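Local coordinates for sensor protein (Rhodopseudomonas palustris, PDB 2OOL), which probably acts as a light-sensing histidine kinase, represented here by the N-terminal piece that binds its biliverdin chromophore, at residues A[87-92]-A[103-108]; A[132-137]-A[306-311]; A[124-129]-A[246-251]. All coordinates share one frame; numbering follows the deposited sequence. Where two conformers were deposited one is given.

Contact 1: A[87-92]-A[103-108]; sequences AARLTH and NPIRLD
The carbonyl oxygen Arg106 O is gripped by two nitrogens of one side chain, Arg89, whose guanidinium comes at it side-on. Arg89 NE lies 3.0 Å from Arg106 O, with an N-H...O angle of 137°, and Arg89 NH2 lies 2.9 Å from the same Arg106 O at a nearly equal bend. Both bonds are therefore bent, as a fork closing on one atom must be. They also meet the oxygen differently: NE lies in the carbonyl plane, whereas NH2 stands well above it. The bend at chi2 sets CD of Arg89 off the straight course, and the turn at chi3 (49°) swings NE round. Arg106 sends its own side chain elsewhere, but Arg106 CD still passes 3.6 Å from Arg89 NH2. Beyond it Arg106 NE forms a salt bridge to Asp108 OD1 at 2.9 Å, within the same strand. Asp108 OD2, 4.7 Å from Arg89 NH2, may temper the repulsion between the two arginines. Next to this polar grip Leu90 CB packs on Leu107 CD2 at 4.3 Å, a modest approach within a buried layer that Ile78, Leu82, Leu131 and Leu133 extend. Arg89 CG also approaches Ile105 CG2, less certainly because Ile105 has two conformers. Segments 87-92 and 105-108 run at 143°, their axes 8.5 Å apart. A hydrogen bond between Asp108 N and Ser86 OG joins the same helix and strand again. This is a helix packed obliquely antiparallel against strand 105-111, the last strand within this chain of the antiparallel sheet of a PAS domain.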
loop_
_atom_site.group_PDB
_atom_site.type_symbol
_atom_site.label_atom_id
_atom_site.label_comp_id
_atom_site.label_asym_id
_atom_site.label_seq_id
_atom_site.Cartn_x
_atom_site.Cartn_y
_atom_site.Cartn_z
ATOM N N ALA A 87 -27.519 -2.314 -4.424
ATOM C CA ALA A 87 -28.489 -1.260 -4.046
ATOM C C ALA A 87 -28.207 -0.769 -2.630
ATOM O O ALA A 87 -28.011 0.407 -2.419
ATOM C CB ALA A 87 -29.939 -1.775 -4.145
ATOM N N ALA A 88 -28.133 -1.689 -1.671
ATOM C CA ALA A 88 -27.878 -1.312 -0.276
ATOM C C ALA A 88 -26.588 -0.559 -0.118
ATOM O O ALA A 88 -26.546 0.450 0.578
ATOM C CB ALA A 88 -27.886 -2.539 0.637
ATOM N N ARG A 89 -25.533 -1.068 -0.771
ATOM C CA ARG A 89 -24.191 -0.522 -0.686
ATOM C C ARG A 89 -24.064 0.886 -1.289
ATOM O O ARG A 89 -23.360 1.742 -0.746
ATOM C CB ARG A 89 -23.229 -1.479 -1.408
ATOM C CG ARG A 89 -21.849 -1.543 -0.835
ATOM C CD ARG A 89 -21.271 -2.988 -0.918
ATOM N NE ARG A 89 -21.439 -3.563 -2.254
ATOM C CZ ARG A 89 -21.636 -4.855 -2.518
ATOM N NH1 ARG A 89 -21.718 -5.750 -1.554
ATOM N NH2 ARG A 89 -21.792 -5.248 -3.776
ATOM N N LEU A 90 -24.705 1.094 -2.436
ATOM C CA LEU A 90 -24.783 2.406 -3.073
ATOM C C LEU A 90 -25.502 3.386 -2.144
ATOM O O LEU A 90 -24.966 4.447 -1.793
ATOM C CB LEU A 90 -25.519 2.291 -4.394
ATOM C CG LEU A 90 -25.725 3.544 -5.254
ATOM C CD1 LEU A 90 -24.402 4.235 -5.621
ATOM C CD2 LEU A 90 -26.511 3.195 -6.521
ATOM N N THR A 91 -26.696 2.994 -1.709
ATOM C CA THR A 91 -27.490 3.824 -0.792
ATOM C C THR A 91 -26.661 4.160 0.460
ATOM O O THR A 91 -26.477 5.324 0.752
ATOM C CB THR A 91 -28.819 3.178 -0.483
ATOM O OG1 THR A 91 -29.551 3.011 -1.708
ATOM C CG2 THR A 91 -29.640 4.040 0.429
ATOM N N HIS A 92 -26.066 3.184 1.137
ATOM C CA HIS A 92 -25.193 3.507 2.276
ATOM C C HIS A 92 -24.062 4.482 1.914
ATOM O O HIS A 92 -23.700 5.339 2.726
ATOM C CB HIS A 92 -24.573 2.245 2.917
ATOM C CG HIS A 92 -23.813 2.529 4.188
ATOM N ND1 HIS A 92 -22.435 2.441 4.280
ATOM C CD2 HIS A 92 -24.241 2.949 5.408
ATOM C CE1 HIS A 92 -22.052 2.770 5.505
ATOM N NE2 HIS A 92 -23.130 3.075 6.212
ATOM N N ASN A 103 -14.757 5.171 -2.262
ATOM C CA ASN A 103 -14.503 4.732 -3.631
ATOM C C ASN A 103 -13.291 3.767 -3.630
ATOM O O ASN A 103 -12.308 4.001 -2.897
ATOM C CB ASN A 103 -14.196 5.901 -4.567
ATOM C CG ASN A 103 -15.449 6.617 -5.100
ATOM O OD1 ASN A 103 -16.545 6.055 -5.174
ATOM N ND2 ASN A 103 -15.274 7.888 -5.485
ATOM N N PRO A 104 -13.346 2.697 -4.443
ATOM C CA PRO A 104 -14.436 2.209 -5.263
ATOM C C PRO A 104 -15.374 1.317 -4.437
ATOM O O PRO A 104 -14.939 0.722 -3.442
ATOM C CB PRO A 104 -13.697 1.404 -6.332
ATOM C CG PRO A 104 -12.581 0.811 -5.624
ATOM C CD PRO A 104 -12.145 1.840 -4.612
ATOM N N ILE A 105 -16.619 1.217 -4.891
ATOM C CA ILE A 105 -17.639 0.404 -4.278
ATOM C C ILE A 105 -17.948 -0.722 -5.246
ATOM O O ILE A 105 -18.128 -0.455 -6.418
ATOM C CB ILE A 105 -18.917 1.261 -4.063
ATOM C CG1 ILE A 105 -18.582 2.534 -3.274
ATOM C CG2 ILE A 105 -20.002 0.466 -3.350
ATOM C CD1 ILE A 105 -19.243 3.775 -3.829
ATOM N N ARG A 106 -18.024 -1.971 -4.788
ATOM C CA ARG A 106 -18.360 -3.057 -5.711
ATOM C C ARG A 106 -19.828 -2.985 -6.003
ATOM O O ARG A 106 -20.624 -2.942 -5.098
ATOM C CB ARG A 106 -18.015 -4.437 -5.150
ATOM C CG ARG A 106 -18.332 -5.607 -6.167
ATOM C CD ARG A 106 -19.010 -6.810 -5.540
ATOM N NE ARG A 106 -19.106 -7.838 -6.565
ATOM C CZ ARG A 106 -18.511 -9.030 -6.524
ATOM N NH1 ARG A 106 -17.774 -9.476 -5.473
ATOM N NH2 ARG A 106 -18.671 -9.797 -7.587
ATOM N N LEU A 107 -20.176 -2.953 -7.280
ATOM C CA LEU A 107 -21.544 -2.977 -7.721
ATOM C C LEU A 107 -21.712 -4.072 -8.777
ATOM O O LEU A 107 -20.884 -4.191 -9.708
ATOM C CB LEU A 107 -21.924 -1.626 -8.306
ATOM C CG LEU A 107 -21.945 -0.412 -7.332
ATOM C CD1 LEU A 107 -22.290 0.832 -8.013
ATOM C CD2 LEU A 107 -22.891 -0.627 -6.176
ATOM N N ASP A 108 -22.768 -4.870 -8.602
ATOM C CA ASP A 108 -23.183 -5.913 -9.510
ATOM C C ASP A 108 -24.463 -5.461 -10.201
ATOM O O ASP A 108 -25.461 -5.187 -9.522
ATOM C CB ASP A 108 -23.414 -7.228 -8.723
ATOM C CG ASP A 108 -22.085 -7.823 -8.150
ATOM O OD1 ASP A 108 -21.029 -7.581 -8.721
ATOM O OD2 ASP A 108 -22.075 -8.524 -7.124
#

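Contact 2: A[132-137]-A[306-311]; sequences ELEPRD and VSYEVR
Glu134 directs its CB toward segment 306-311 and extends from there to meet Arg311 tip to tip. With CG anti to the carbonyl carbon (chi1 -81°) and CD continuing nearly straight (chi2 -169°), the carboxylate is delivered to the end of the guanidinium. Its CD lies at the guanidinium edge, in plane, while the two flat groups are turned 46° apart. Glu134 OE2 takes Arg311 NH2 at 2.8 Å through its syn lone pair. Glu134 OE1 accepts from Arg311 NH1 at 3.1 Å, and a water 2.6 Å from this same OE1 passes the link on to the backbone, lying 2.8 Å from Tyr308 N. Arg311 NH1 also donates to Val306 O at 2.8 Å, nearly in the guanidinium plane, which fixes the rotation of the group that makes this end-on, two-pronged salt bridge. A second grip lies at Asp137, whose OD1 receives Ser307 OG at 2.5 Å on its anti lone pair. Ser307 OG also accepts a weak capping bond from Val310 N, marking the N-cap of the helix. Another water joins Asp137 N to Glu309 OE2. The contact thus ties PAS strand 128-134 and the loop after it to the start of GAF helix 308-332; Val230 and Ile232 of strand 230-233 pack on Arg311, and Arg150 of the second subunit packs on Asp137 and Glu309.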
loop_
_atom_site.group_PDB
_atom_site.type_symbol
_atom_site.label_atom_id
_atom_site.label_comp_id
_atom_site.label_asym_id
_atom_site.label_seq_id
_atom_site.Cartn_x
_atom_site.Cartn_y
_atom_site.Cartn_z
ATOM N N GLU A 132 -19.970 6.172 -11.769
ATOM C CA GLU A 132 -19.297 5.634 -12.917
ATOM C C GLU A 132 -18.885 4.188 -12.629
ATOM O O GLU A 132 -18.458 3.894 -11.535
ATOM C CB GLU A 132 -18.086 6.502 -13.239
ATOM C CG GLU A 132 -18.448 7.912 -13.717
ATOM C CD GLU A 132 -17.231 8.787 -13.929
ATOM O OE1 GLU A 132 -16.672 9.257 -12.928
ATOM O OE2 GLU A 132 -16.848 9.006 -15.093
ATOM N N LEU A 133 -19.037 3.318 -13.622
ATOM C CA LEU A 133 -18.792 1.884 -13.493
ATOM C C LEU A 133 -17.593 1.531 -14.305
ATOM O O LEU A 133 -17.610 1.697 -15.524
ATOM C CB LEU A 133 -20.011 1.105 -14.030
ATOM C CG LEU A 133 -21.333 1.253 -13.313
ATOM C CD1 LEU A 133 -22.322 0.226 -13.848
ATOM C CD2 LEU A 133 -21.147 1.142 -11.827
ATOM N N GLU A 134 -16.522 1.118 -13.642
ATOM C CA GLU A 134 -15.246 0.735 -14.288
ATOM C C GLU A 134 -15.037 -0.758 -14.106
ATOM O O GLU A 134 -15.573 -1.318 -13.191
ATOM C CB GLU A 134 -14.038 1.422 -13.593
ATOM C CG GLU A 134 -13.764 2.859 -13.999
ATOM C CD GLU A 134 -12.416 3.411 -13.497
ATOM O OE1 GLU A 134 -11.697 2.716 -12.702
ATOM O OE2 GLU A 134 -12.124 4.584 -13.853
ATOM N N PRO A 135 -14.133 -1.368 -14.899
ATOM C CA PRO A 135 -13.726 -2.731 -14.596
ATOM C C PRO A 135 -13.017 -2.828 -13.252
ATOM O O PRO A 135 -12.374 -1.874 -12.804
ATOM C CB PRO A 135 -12.753 -3.091 -15.726
ATOM C CG PRO A 135 -12.870 -2.013 -16.746
ATOM C CD PRO A 135 -13.427 -0.806 -16.059
ATOM N N ARG A 136 -13.121 -3.975 -12.614
ATOM C CA ARG A 136 -12.550 -4.154 -11.299
ATOM C C ARG A 136 -11.044 -4.425 -11.310
ATOM O O ARG A 136 -10.477 -4.839 -12.314
ATOM C CB ARG A 136 -13.237 -5.323 -10.587
ATOM C CG ARG A 136 -14.743 -5.169 -10.461
ATOM C CD ARG A 136 -15.330 -6.039 -9.361
ATOM N NE ARG A 136 -14.711 -5.747 -8.074
ATOM C CZ ARG A 136 -14.937 -6.432 -6.950
ATOM N NH1 ARG A 136 -15.827 -7.442 -6.920
ATOM N NH2 ARG A 136 -14.308 -6.086 -5.826
ATOM N N ASP A 137 -10.438 -4.236 -10.149
ATOM C CA ASP A 137 -9.058 -4.571 -9.954
ATOM C C ASP A 137 -8.861 -6.079 -10.094
ATOM O O ASP A 137 -9.621 -6.868 -9.516
ATOM C CB ASP A 137 -8.588 -4.109 -8.579
ATOM C CG ASP A 137 -7.096 -4.309 -8.387
ATOM O OD1 ASP A 137 -6.296 -3.468 -8.864
ATOM O OD2 ASP A 137 -6.733 -5.318 -7.758
ATOM N N VAL A 306 -5.767 0.609 -16.192
ATOM C CA VAL A 306 -5.201 0.524 -14.869
ATOM C C VAL A 306 -6.349 0.722 -13.881
ATOM O O VAL A 306 -7.129 1.694 -14.003
ATOM C CB VAL A 306 -4.066 1.624 -14.659
ATOM C CG1 VAL A 306 -3.441 1.526 -13.266
ATOM C CG2 VAL A 306 -2.993 1.475 -15.704
ATOM N N SER A 307 -6.522 -0.218 -12.949
ATOM C CA SER A 307 -7.724 -0.185 -12.055
ATOM C C SER A 307 -7.740 1.016 -11.119
ATOM O O SER A 307 -6.729 1.632 -10.888
ATOM C CB SER A 307 -7.815 -1.448 -11.204
ATOM O OG SER A 307 -6.891 -1.377 -10.121
ATOM N N TYR A 308 -8.888 1.352 -10.545
ATOM C CA TYR A 308 -8.970 2.521 -9.706
ATOM C C TYR A 308 -7.965 2.467 -8.542
ATOM O O TYR A 308 -7.350 3.493 -8.183
ATOM C CB TYR A 308 -10.356 2.634 -9.139
ATOM C CG TYR A 308 -10.673 3.960 -8.522
ATOM C CD1 TYR A 308 -11.027 5.035 -9.314
ATOM C CD2 TYR A 308 -10.643 4.131 -7.158
ATOM C CE1 TYR A 308 -11.351 6.252 -8.749
ATOM C CE2 TYR A 308 -10.970 5.343 -6.583
ATOM C CZ TYR A 308 -11.305 6.395 -7.381
ATOM O OH TYR A 308 -11.638 7.615 -6.820
ATOM N N GLU A 309 -7.847 1.283 -7.927
ATOM C CA GLU A 309 -7.014 1.092 -6.766
ATOM C C GLU A 309 -5.520 1.246 -7.129
ATOM O O GLU A 309 -4.762 1.798 -6.337
ATOM C CB GLU A 309 -7.241 -0.304 -6.122
ATOM C CG GLU A 309 -8.652 -0.563 -5.537
ATOM C CD GLU A 309 -9.598 -1.266 -6.514
ATOM O OE1 GLU A 309 -9.490 -1.019 -7.743
ATOM O OE2 GLU A 309 -10.440 -2.081 -6.045
ATOM N N VAL A 310 -5.113 0.790 -8.314
ATOM C CA VAL A 310 -3.755 1.031 -8.774
ATOM C C VAL A 310 -3.474 2.520 -8.997
ATOM O O VAL A 310 -2.376 3.004 -8.670
ATOM C CB VAL A 310 -3.373 0.183 -9.989
ATOM C CG1 VAL A 310 -1.963 0.587 -10.511
ATOM C CG2 VAL A 310 -3.360 -1.327 -9.595
ATOM N N ARG A 311 -4.465 3.249 -9.503
ATOM C CA ARG A 311 -4.381 4.698 -9.676
ATOM C C ARG A 311 -4.295 5.401 -8.350
ATOM O O ARG A 311 -3.518 6.353 -8.232
ATOM C CB ARG A 311 -5.521 5.246 -10.579
ATOM C CG ARG A 311 -5.504 4.542 -11.954
ATOM C CD ARG A 311 -6.256 5.165 -13.114
ATOM N NE ARG A 311 -7.572 5.721 -12.850
ATOM C CZ ARG A 311 -8.725 5.039 -12.894
ATOM N NH1 ARG A 311 -8.755 3.718 -13.095
ATOM N NH2 ARG A 311 -9.861 5.672 -12.704
HETATM O O HOH W 1 -11.343 0.436 -11.504
HETATM O O HOH W 2 -11.759 -3.770 -7.716
#

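Contact 3: A[124-129]-A[246-251]; sequences RHDSIV and DINPRL
Asp126, which touches Asn248 and Leu251, and Ser127, which touches Arg250 and Leu251, both adopt positive phi angles (57° and 67°) although both carry side chains. They are the central pair of a type I' turn, which closes the hairpin of strands 114-125 and 128-134 of the PAS sheet. Against it lies segment 246-251, part of a long loop in the GAF range, consistent with the lasso of the knot known in phytochromes. Asn248 is the polar hub. Its ND2 donates to Asp126 O at 3.0 Å, almost straight (173°), in the amide plane and on a carbonyl lone pair. A water 2.8 Å from Asn248 ND2 donates to Asp126 OD2, a second bridge to the same residue. The amide is fixed from its other end: Asn248 OD1 accepts from Arg250 N at 2.8 Å, an Asx turn, and from Leu251 N at 2.9 Å. Ile128 CG2 packs on Pro249 CD at 3.7 Å, an apolar contact, while Arg250 CG meets the polar Ser127 O. At the hairpin tip the isopropyl end of Leu251 straddles the serine hydroxyl, its CD1 and CD2 each 3.7 Å from Ser127 OG.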
loop_
_atom_site.group_PDB
_atom_site.type_symbol
_atom_site.label_atom_id
_atom_site.label_comp_id
_atom_site.label_asym_id
_atom_site.label_seq_id
_atom_site.Cartn_x
_atom_site.Cartn_y
_atom_site.Cartn_z
ATOM N N ARG A 124 -20.032 13.779 -6.073
ATOM C CA ARG A 124 -21.012 14.874 -5.973
ATOM C C ARG A 124 -20.386 16.167 -6.483
ATOM O O ARG A 124 -19.341 16.528 -6.004
ATOM C CB ARG A 124 -21.302 15.120 -4.520
ATOM C CG ARG A 124 -22.431 14.322 -3.945
ATOM C CD ARG A 124 -22.795 14.932 -2.571
ATOM N NE ARG A 124 -23.691 14.074 -1.803
ATOM C CZ ARG A 124 -23.368 12.880 -1.299
ATOM N NH1 ARG A 124 -22.144 12.365 -1.449
ATOM N NH2 ARG A 124 -24.299 12.195 -0.634
ATOM N N HIS A 125 -21.008 16.859 -7.433
ATOM C CA HIS A 125 -20.461 18.123 -8.003
ATOM C C HIS A 125 -21.692 18.747 -8.669
ATOM O O HIS A 125 -22.564 18.025 -9.160
ATOM C CB HIS A 125 -19.224 17.802 -8.933
ATOM C CG HIS A 125 -18.608 18.994 -9.647
ATOM N ND1 HIS A 125 -18.059 20.076 -8.983
ATOM C CD2 HIS A 125 -18.438 19.247 -10.971
ATOM C CE1 HIS A 125 -17.597 20.945 -9.866
ATOM N NE2 HIS A 125 -17.814 20.464 -11.078
ATOM N N ASP A 126 -21.896 20.070 -8.531
ATOM C CA ASP A 126 -23.066 20.748 -9.143
ATOM C C ASP A 126 -24.410 20.237 -8.765
ATOM O O ASP A 126 -25.341 20.137 -9.590
ATOM C CB ASP A 126 -22.944 20.759 -10.662
ATOM C CG ASP A 126 -21.850 21.735 -11.143
ATOM O OD1 ASP A 126 -21.091 22.262 -10.301
ATOM O OD2 ASP A 126 -21.817 22.044 -12.358
ATOM N N SER A 127 -24.564 19.981 -7.479
ATOM C CA SER A 127 -25.853 19.639 -6.938
ATOM C C SER A 127 -26.345 18.300 -7.458
ATOM O O SER A 127 -27.515 17.957 -7.288
ATOM C CB SER A 127 -26.868 20.810 -7.204
ATOM O OG SER A 127 -26.116 22.048 -7.231
ATOM N N ILE A 128 -25.451 17.504 -8.068
ATOM C CA ILE A 128 -25.835 16.170 -8.566
ATOM C C ILE A 128 -24.837 15.087 -8.215
ATOM O O ILE A 128 -23.716 15.372 -7.844
ATOM C CB ILE A 128 -26.075 16.164 -10.117
ATOM C CG1 ILE A 128 -24.825 16.604 -10.875
ATOM C CG2 ILE A 128 -27.305 17.043 -10.484
ATOM C CD1 ILE A 128 -24.792 16.166 -12.292
ATOM N N VAL A 129 -25.228 13.833 -8.433
ATOM C CA VAL A 129 -24.404 12.673 -8.114
ATOM C C VAL A 129 -24.167 11.922 -9.379
ATOM O O VAL A 129 -25.108 11.636 -10.086
ATOM C CB VAL A 129 -25.146 11.734 -7.127
ATOM C CG1 VAL A 129 -24.305 10.509 -6.824
ATOM C CG2 VAL A 129 -25.526 12.506 -5.843
ATOM N N ASP A 246 -27.526 15.354 -22.072
ATOM C CA ASP A 246 -26.377 16.081 -21.549
ATOM C C ASP A 246 -26.937 17.312 -20.856
ATOM O O ASP A 246 -26.758 18.438 -21.345
ATOM C CB ASP A 246 -25.416 16.424 -22.716
ATOM C CG ASP A 246 -24.198 17.236 -22.284
ATOM O OD1 ASP A 246 -23.840 17.208 -21.068
ATOM O OD2 ASP A 246 -23.597 17.906 -23.193
ATOM N N ILE A 247 -27.640 17.094 -19.742
ATOM C CA ILE A 247 -28.308 18.156 -19.002
ATOM C C ILE A 247 -28.259 17.881 -17.508
ATOM O O ILE A 247 -28.600 16.777 -17.074
ATOM C CB ILE A 247 -29.845 18.238 -19.313
ATOM C CG1 ILE A 247 -30.108 18.483 -20.797
ATOM C CG2 ILE A 247 -30.498 19.359 -18.493
ATOM C CD1 ILE A 247 -31.593 18.247 -21.201
ATOM N N ASN A 248 -27.836 18.864 -16.718
ATOM C CA ASN A 248 -27.820 18.738 -15.286
ATOM C C ASN A 248 -29.270 18.942 -14.822
ATOM O O ASN A 248 -29.883 19.958 -15.137
ATOM C CB ASN A 248 -26.837 19.744 -14.706
ATOM C CG ASN A 248 -26.858 19.788 -13.203
ATOM O OD1 ASN A 248 -27.922 19.741 -12.592
ATOM N ND2 ASN A 248 -25.677 19.902 -12.587
ATOM N N PRO A 249 -29.857 17.933 -14.147
ATOM C CA PRO A 249 -31.295 18.021 -13.828
ATOM C C PRO A 249 -31.613 19.049 -12.757
ATOM O O PRO A 249 -32.761 19.538 -12.696
ATOM C CB PRO A 249 -31.629 16.602 -13.330
ATOM C CG PRO A 249 -30.381 16.147 -12.727
ATOM C CD PRO A 249 -29.277 16.675 -13.627
ATOM N N ARG A 250 -30.656 19.376 -11.896
ATOM C CA ARG A 250 -30.954 20.373 -10.845
ATOM C C ARG A 250 -30.730 21.826 -11.343
ATOM O O ARG A 250 -31.521 22.685 -11.065
ATOM C CB ARG A 250 -30.091 20.106 -9.598
ATOM C CG ARG A 250 -30.453 18.847 -8.787
ATOM C CD ARG A 250 -31.901 18.811 -8.383
ATOM N NE ARG A 250 -32.652 17.813 -9.151
ATOM C CZ ARG A 250 -33.951 17.884 -9.480
ATOM N NH1 ARG A 250 -34.697 18.952 -9.169
ATOM N NH2 ARG A 250 -34.496 16.878 -10.166
ATOM N N LEU A 251 -29.624 22.069 -12.083
ATOM C CA LEU A 251 -29.195 23.431 -12.422
ATOM C C LEU A 251 -29.429 23.832 -13.864
ATOM O O LEU A 251 -29.538 25.049 -14.127
ATOM C CB LEU A 251 -27.748 23.637 -12.098
ATOM C CG LEU A 251 -27.336 23.290 -10.668
ATOM C CD1 LEU A 251 -25.839 23.404 -10.610
ATOM C CD2 LEU A 251 -28.006 24.143 -9.556
HETATM O O HOH W 3 -23.191 19.923 -13.944
#

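All three contacts reach the same PAS sheet, but distance from the chain centre does not follow burial. Contact 2, about 9 Å from centre to centre, is only partly buried; contacts 1 and 3 each lie about 20 Å out, yet contact 1 is buried. Contact 1 stays within the PAS domain, combining an arginine-to-carbonyl fork with leucine packing. Contacts 2 and 3 both use strand 128-134, one at each end, and both join PAS to GAF elements: contact 2 by a salt bridge, contact 3 by a neutral amide and apolar packing at a more exposed hairpin, with bridging water in both. Contacts 1 and 2 touch directly, with Pro104 against Tyr308 and Glu309.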